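Local coordinates for protein virulence factor (Pectobacterium carotovorum, PDB 2W3Y) that acts as a virulence factor of a Drosophila pathogen, carries an S-linked palmitoyl group and binds to lipid vesicles, at residues D9-F14 with L247-G252; E68-V73 with A104-P109. All coordinates share one frame; numbering follows the deposited sequence.

Contact 1: residues D9-F14 with L247-G252; sequences DVDLYF and LDKYEG
The phenol of Y250 does two jobs against the N-terminal helix: its hydroxyl holds the carboxylate of D11 while one face of its ring takes in the CB of F14. Y250 OH donates to D11 OD1 at 2.6 Å, reaching the oxygen from above the carboxylate plane, 37° out of it; the carboxylate and ring planes are 49° apart. The same oxygen receives K249 NZ at 2.8 Å, this time through its syn lone pair, in a salt bridge. Two donors thus converge on one carboxylate oxygen, and the ammonium probably keeps D11 ionised; K249 NZ has a further partner in Q15 OE1, one turn along from D11. Aspartate suits the place because, with CG anti to the backbone N (chi1 172°), its short arm swings across to the other helix, crossing the side chains of K249 and Y250 at about a right angle.

The contact packs helix 9-18 against the C-terminal end of helix 237-250, in a fold described as new when this protein was solved. Next to the polar group, F14 and Y250 pack in the interior. F14 CB sits almost squarely on the Y250 face, 3.6 Å from the ring centroid, a CH-pi contact. Past CB the phenyl group turns off from Y250, though its edge is still directed at the tyrosine face, with centroids 5.6 Å apart. That ring continues inward to F246, L101, V73 and A77, a greasy setting where a phenylalanine needs no polar end. On the opposite face of the Y250 ring lies K249 CG, 3.9 Å above the plane, so the phenol is sandwiched between aliphatic carbons while its hydroxyl reaches the carboxylate of D11, a partly exposed residue.

Contact 2: residues E68-V73 with A104-P109; sequences ERFVAV and AFFTDP
E68 OE2 is gripped by the hydroxyls of T46 and Y261; two residues further along the same helix, F70 is purely apolar, and its ring meets F105 and F106 without any polar help. The contact is made almost entirely by the three phenyl rings. F106 comes in over a face of F70: its CZ lies 4.1 Å above the plane and over the centre, the planes inclined at 67°, which is an edge-to-face pair with centroids 5.3 Å apart. The two side chains run in opposite senses, so the far end of F106 reaches the middle of the F70 ring.

F105 meets the same ring at its outer rim. F70 CE1 approaches F105 CD2 to 3.6 Å, and F70 CZ lies over one F105 face, displaced toward the rim; the planes stand at 52°, an oblique meeting. On the opposite face of F105 rests the methyl group of A104, 3.6 Å above the plane, a side chain small enough to fit closely against the ring.

The three phenylalanines form an aromatic cluster at the joint where helix 91-105 gives way to strand 106-107, F106 being the first residue to abandon helical backbone angles. This change of backbone probably helps two consecutive residues direct their rings to one partner, one to its face and one to its rim. With CG anti to the carbonyl carbon, both rings are carried toward F70. T107 then pairs by backbone hydrogen bonds with T227, tying the joint to the large mixed sheet. All three rings are buried, as suits bulky side chains with no polar atoms: F105 also meets F246, V243 and K242, and F191 of strand 185-198 lies against both F70 and F106.

In the fold
The centres of the two contacts lie about 11 Å apart, on the same side of the chain's centre. Along the chain contact 2 is nested within the loop closed by contact 1, which joins a helix near the N-terminus to one near the C-terminus. The two touch directly: R69 NH2 and D248 OD1 form a salt bridge of 2.7 Å, and V10 CG2 packs on A104 CB while V73 CG1 meets F14 CE2. Helices 9-18, 57-81, 91-105 and 237-250 pack together, contact 1 farther from the chain's centre and contact 2 reaching into the mixed sheet through strand 106-107, an arrangement that probably helps hold the N-terminal helix to the rest of the fold.

Contact 1: residues D9-F14 with L247-G252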
# COMPACT_ATOMS: atom_id res chain seq x y z
N ASP A 9 -13.21 -18.76 -8.21
CA ASP A 9 -14.26 -17.85 -7.75
C ASP A 9 -13.77 -16.39 -7.72
O ASP A 9 -14.56 -15.46 -7.87
CB ASP A 9 -14.88 -18.28 -6.40
CG ASP A 9 -13.94 -19.12 -5.53
OD1 ASP A 9 -14.35 -19.47 -4.40
OD2 ASP A 9 -12.80 -19.44 -5.96
N VAL A 10 -12.45 -16.22 -7.55
CA VAL A 10 -11.82 -14.91 -7.70
C VAL A 10 -11.82 -14.47 -9.17
O VAL A 10 -12.17 -13.32 -9.47
CB VAL A 10 -10.38 -14.90 -7.18
CG1 VAL A 10 -9.99 -13.51 -6.71
CG2 VAL A 10 -10.25 -15.89 -6.05
N ASP A 11 -11.44 -15.38 -10.07
CA ASP A 11 -11.53 -15.14 -11.52
C ASP A 11 -12.93 -14.68 -11.97
O ASP A 11 -13.06 -13.71 -12.72
CB ASP A 11 -11.05 -16.36 -12.32
CG ASP A 11 -11.30 -16.21 -13.84
OD1 ASP A 11 -10.91 -15.18 -14.44
OD2 ASP A 11 -11.91 -17.13 -14.43
N LEU A 12 -13.97 -15.36 -11.48
CA LEU A 12 -15.35 -15.02 -11.82
C LEU A 12 -15.76 -13.64 -11.29
O LEU A 12 -16.47 -12.89 -11.97
CB LEU A 12 -16.32 -16.08 -11.30
CG LEU A 12 -16.13 -17.54 -11.75
CD1 LEU A 12 -17.10 -18.47 -11.02
CD2 LEU A 12 -16.25 -17.68 -13.26
N TYR A 13 -15.31 -13.32 -10.08
CA TYR A 13 -15.57 -12.02 -9.45
C TYR A 13 -15.02 -10.88 -10.31
O TYR A 13 -15.72 -9.89 -10.60
CB TYR A 13 -14.97 -11.98 -8.03
CG TYR A 13 -15.22 -10.65 -7.33
CD1 TYR A 13 -16.44 -10.39 -6.71
CD2 TYR A 13 -14.23 -9.66 -7.31
CE1 TYR A 13 -16.69 -9.16 -6.09
CE2 TYR A 13 -14.46 -8.44 -6.69
CZ TYR A 13 -15.69 -8.20 -6.08
OH TYR A 13 -15.92 -6.99 -5.47
N PHE A 14 -13.78 -11.05 -10.74
CA PHE A 14 -13.09 -10.07 -11.57
C PHE A 14 -13.61 -10.04 -13.01
O PHE A 14 -13.72 -8.96 -13.61
CB PHE A 14 -11.58 -10.29 -11.51
CG PHE A 14 -10.94 -9.65 -10.30
CD1 PHE A 14 -11.09 -10.21 -9.03
CD2 PHE A 14 -10.20 -8.48 -10.43
CE1 PHE A 14 -10.53 -9.60 -7.89
CE2 PHE A 14 -9.61 -7.87 -9.32
CZ PHE A 14 -9.77 -8.43 -8.04
N LEU A 247 -3.02 -12.64 -12.82
CA LEU A 247 -2.33 -11.35 -12.95
C LEU A 247 -2.25 -10.86 -14.42
O LEU A 247 -2.47 -9.68 -14.70
CB LEU A 247 -0.94 -11.40 -12.30
CG LEU A 247 -0.86 -11.51 -10.76
CD1 LEU A 247 0.57 -11.36 -10.33
CD2 LEU A 247 -1.75 -10.48 -10.04
N ASP A 248 -1.97 -11.78 -15.34
CA ASP A 248 -1.97 -11.49 -16.78
C ASP A 248 -3.34 -11.05 -17.32
O ASP A 248 -3.43 -10.13 -18.13
CB ASP A 248 -1.39 -12.68 -17.57
CG ASP A 248 0.13 -12.73 -17.54
OD1 ASP A 248 0.75 -11.71 -17.17
OD2 ASP A 248 0.71 -13.78 -17.91
N LYS A 249 -4.40 -11.69 -16.85
CA LYS A 249 -5.75 -11.41 -17.34
C LYS A 249 -6.33 -10.05 -16.88
O LYS A 249 -7.05 -9.38 -17.63
CB LYS A 249 -6.69 -12.56 -16.94
CG LYS A 249 -8.05 -12.55 -17.64
CD LYS A 249 -8.85 -13.83 -17.36
CE LYS A 249 -10.32 -13.68 -17.75
NZ LYS A 249 -11.16 -14.81 -17.22
N TYR A 250 -6.01 -9.65 -15.65
CA TYR A 250 -6.67 -8.50 -15.04
C TYR A 250 -5.72 -7.34 -14.78
O TYR A 250 -6.05 -6.42 -14.02
CB TYR A 250 -7.39 -8.95 -13.77
CG TYR A 250 -8.50 -9.97 -14.06
CD1 TYR A 250 -9.64 -9.59 -14.76
CD2 TYR A 250 -8.39 -11.29 -13.65
CE1 TYR A 250 -10.66 -10.50 -15.04
CE2 TYR A 250 -9.40 -12.22 -13.92
CZ TYR A 250 -10.53 -11.81 -14.62
OH TYR A 250 -11.55 -12.69 -14.91
N GLU A 251 -4.56 -7.39 -15.44
CA GLU A 251 -3.47 -6.41 -15.28
C GLU A 251 -3.91 -4.95 -15.33
O GLU A 251 -4.55 -4.52 -16.27
CB GLU A 251 -2.38 -6.65 -16.35
CG GLU A 251 -1.11 -5.81 -16.11
CD GLU A 251 -0.03 -6.03 -17.15
OE1 GLU A 251 0.78 -5.08 -17.35
OE2 GLU A 251 0.03 -7.13 -17.76
N GLY A 252 -3.55 -4.18 -14.30
CA GLY A 252 -3.76 -2.74 -14.32
C GLY A 252 -2.53 -2.03 -14.85
O GLY A 252 -1.45 -2.61 -14.91

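Contact 2: residues E68-V73 with A104-P109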
# COMPACT_ATOMS: atom_id res chain seq x y z
N GLU A 68 3.31 -5.34 -6.63
CA GLU A 68 2.93 -4.14 -7.41
C GLU A 68 1.83 -4.47 -8.44
O GLU A 68 0.92 -3.67 -8.70
CB GLU A 68 4.13 -3.47 -8.08
CG GLU A 68 5.17 -2.90 -7.08
CD GLU A 68 6.10 -1.82 -7.66
OE1 GLU A 68 6.02 -1.47 -8.87
OE2 GLU A 68 6.92 -1.29 -6.87
N ARG A 69 1.91 -5.67 -9.00
CA ARG A 69 0.90 -6.15 -9.94
C ARG A 69 -0.45 -6.41 -9.27
O ARG A 69 -1.49 -6.07 -9.83
CB ARG A 69 1.39 -7.40 -10.67
CG ARG A 69 2.54 -7.11 -11.66
CD ARG A 69 2.99 -8.39 -12.36
NE ARG A 69 2.10 -8.69 -13.47
CZ ARG A 69 2.13 -9.80 -14.21
NH1 ARG A 69 3.02 -10.76 -13.97
NH2 ARG A 69 1.26 -9.95 -15.20
N PHE A 70 -0.41 -7.02 -8.08
CA PHE A 70 -1.61 -7.22 -7.25
C PHE A 70 -2.25 -5.89 -6.83
O PHE A 70 -3.48 -5.75 -6.88
CB PHE A 70 -1.29 -8.09 -6.02
CG PHE A 70 -1.47 -9.58 -6.24
CD1 PHE A 70 -2.74 -10.12 -6.49
CD2 PHE A 70 -0.37 -10.45 -6.17
CE1 PHE A 70 -2.91 -11.49 -6.69
CE2 PHE A 70 -0.52 -11.82 -6.37
CZ PHE A 70 -1.78 -12.36 -6.63
N VAL A 71 -1.43 -4.92 -6.44
CA VAL A 71 -1.93 -3.58 -6.11
C VAL A 71 -2.64 -2.92 -7.30
O VAL A 71 -3.75 -2.39 -7.13
CB VAL A 71 -0.79 -2.65 -5.48
CG1 VAL A 71 -1.28 -1.19 -5.32
CG2 VAL A 71 -0.33 -3.21 -4.13
N ALA A 72 -2.02 -2.98 -8.49
CA ALA A 72 -2.63 -2.42 -9.71
C ALA A 72 -3.91 -3.19 -10.14
O ALA A 72 -4.88 -2.58 -10.58
CB ALA A 72 -1.61 -2.38 -10.88
N VAL A 73 -3.90 -4.52 -9.98
CA VAL A 73 -5.13 -5.34 -10.20
C VAL A 73 -6.29 -4.90 -9.29
O VAL A 73 -7.41 -4.69 -9.76
CB VAL A 73 -4.86 -6.88 -10.08
CG1 VAL A 73 -6.17 -7.69 -9.96
CG2 VAL A 73 -4.08 -7.35 -11.27
N ALA A 104 -7.79 -16.19 -1.78
CA ALA A 104 -7.28 -16.84 -2.98
C ALA A 104 -5.77 -17.03 -3.02
O ALA A 104 -5.28 -18.10 -3.38
CB ALA A 104 -7.76 -16.08 -4.21
N PHE A 105 -5.02 -15.99 -2.64
CA PHE A 105 -3.56 -15.96 -2.85
C PHE A 105 -2.74 -15.64 -1.61
O PHE A 105 -1.51 -15.60 -1.66
CB PHE A 105 -3.21 -14.93 -3.93
CG PHE A 105 -3.96 -15.09 -5.22
CD1 PHE A 105 -3.64 -16.12 -6.10
CD2 PHE A 105 -4.96 -14.20 -5.57
CE1 PHE A 105 -4.31 -16.26 -7.30
CE2 PHE A 105 -5.66 -14.33 -6.77
CZ PHE A 105 -5.33 -15.36 -7.64
N PHE A 106 -3.41 -15.40 -0.49
CA PHE A 106 -2.71 -14.88 0.68
C PHE A 106 -3.02 -15.67 1.95
O PHE A 106 -3.93 -16.51 1.98
CB PHE A 106 -3.06 -13.40 0.90
CG PHE A 106 -2.60 -12.48 -0.20
CD1 PHE A 106 -1.44 -11.74 -0.07
CD2 PHE A 106 -3.34 -12.34 -1.38
CE1 PHE A 106 -1.00 -10.90 -1.09
CE2 PHE A 106 -2.92 -11.51 -2.39
CZ PHE A 106 -1.74 -10.78 -2.25
N THR A 107 -2.27 -15.38 3.00
CA THR A 107 -2.46 -16.05 4.27
C THR A 107 -2.42 -15.00 5.39
O THR A 107 -2.21 -13.82 5.11
CB THR A 107 -1.42 -17.19 4.44
OG1 THR A 107 -1.73 -17.96 5.61
CG2 THR A 107 0.01 -16.67 4.50
N ASP A 108 -2.64 -15.43 6.64
CA ASP A 108 -2.73 -14.55 7.81
C ASP A 108 -3.51 -13.25 7.52
O ASP A 108 -2.96 -12.15 7.62
CB ASP A 108 -1.35 -14.23 8.39
CG ASP A 108 -0.66 -15.47 8.97
OD1 ASP A 108 -1.35 -16.38 9.48
OD2 ASP A 108 0.58 -15.51 8.92
N PRO A 109 -4.79 -13.39 7.17
CA PRO A 109 -5.55 -12.17 6.84
C PRO A 109 -5.64 -11.21 8.03
O PRO A 109 -5.73 -11.64 9.18
CB PRO A 109 -6.95 -12.71 6.47
CG PRO A 109 -7.01 -14.08 7.09
CD PRO A 109 -5.62 -14.61 7.07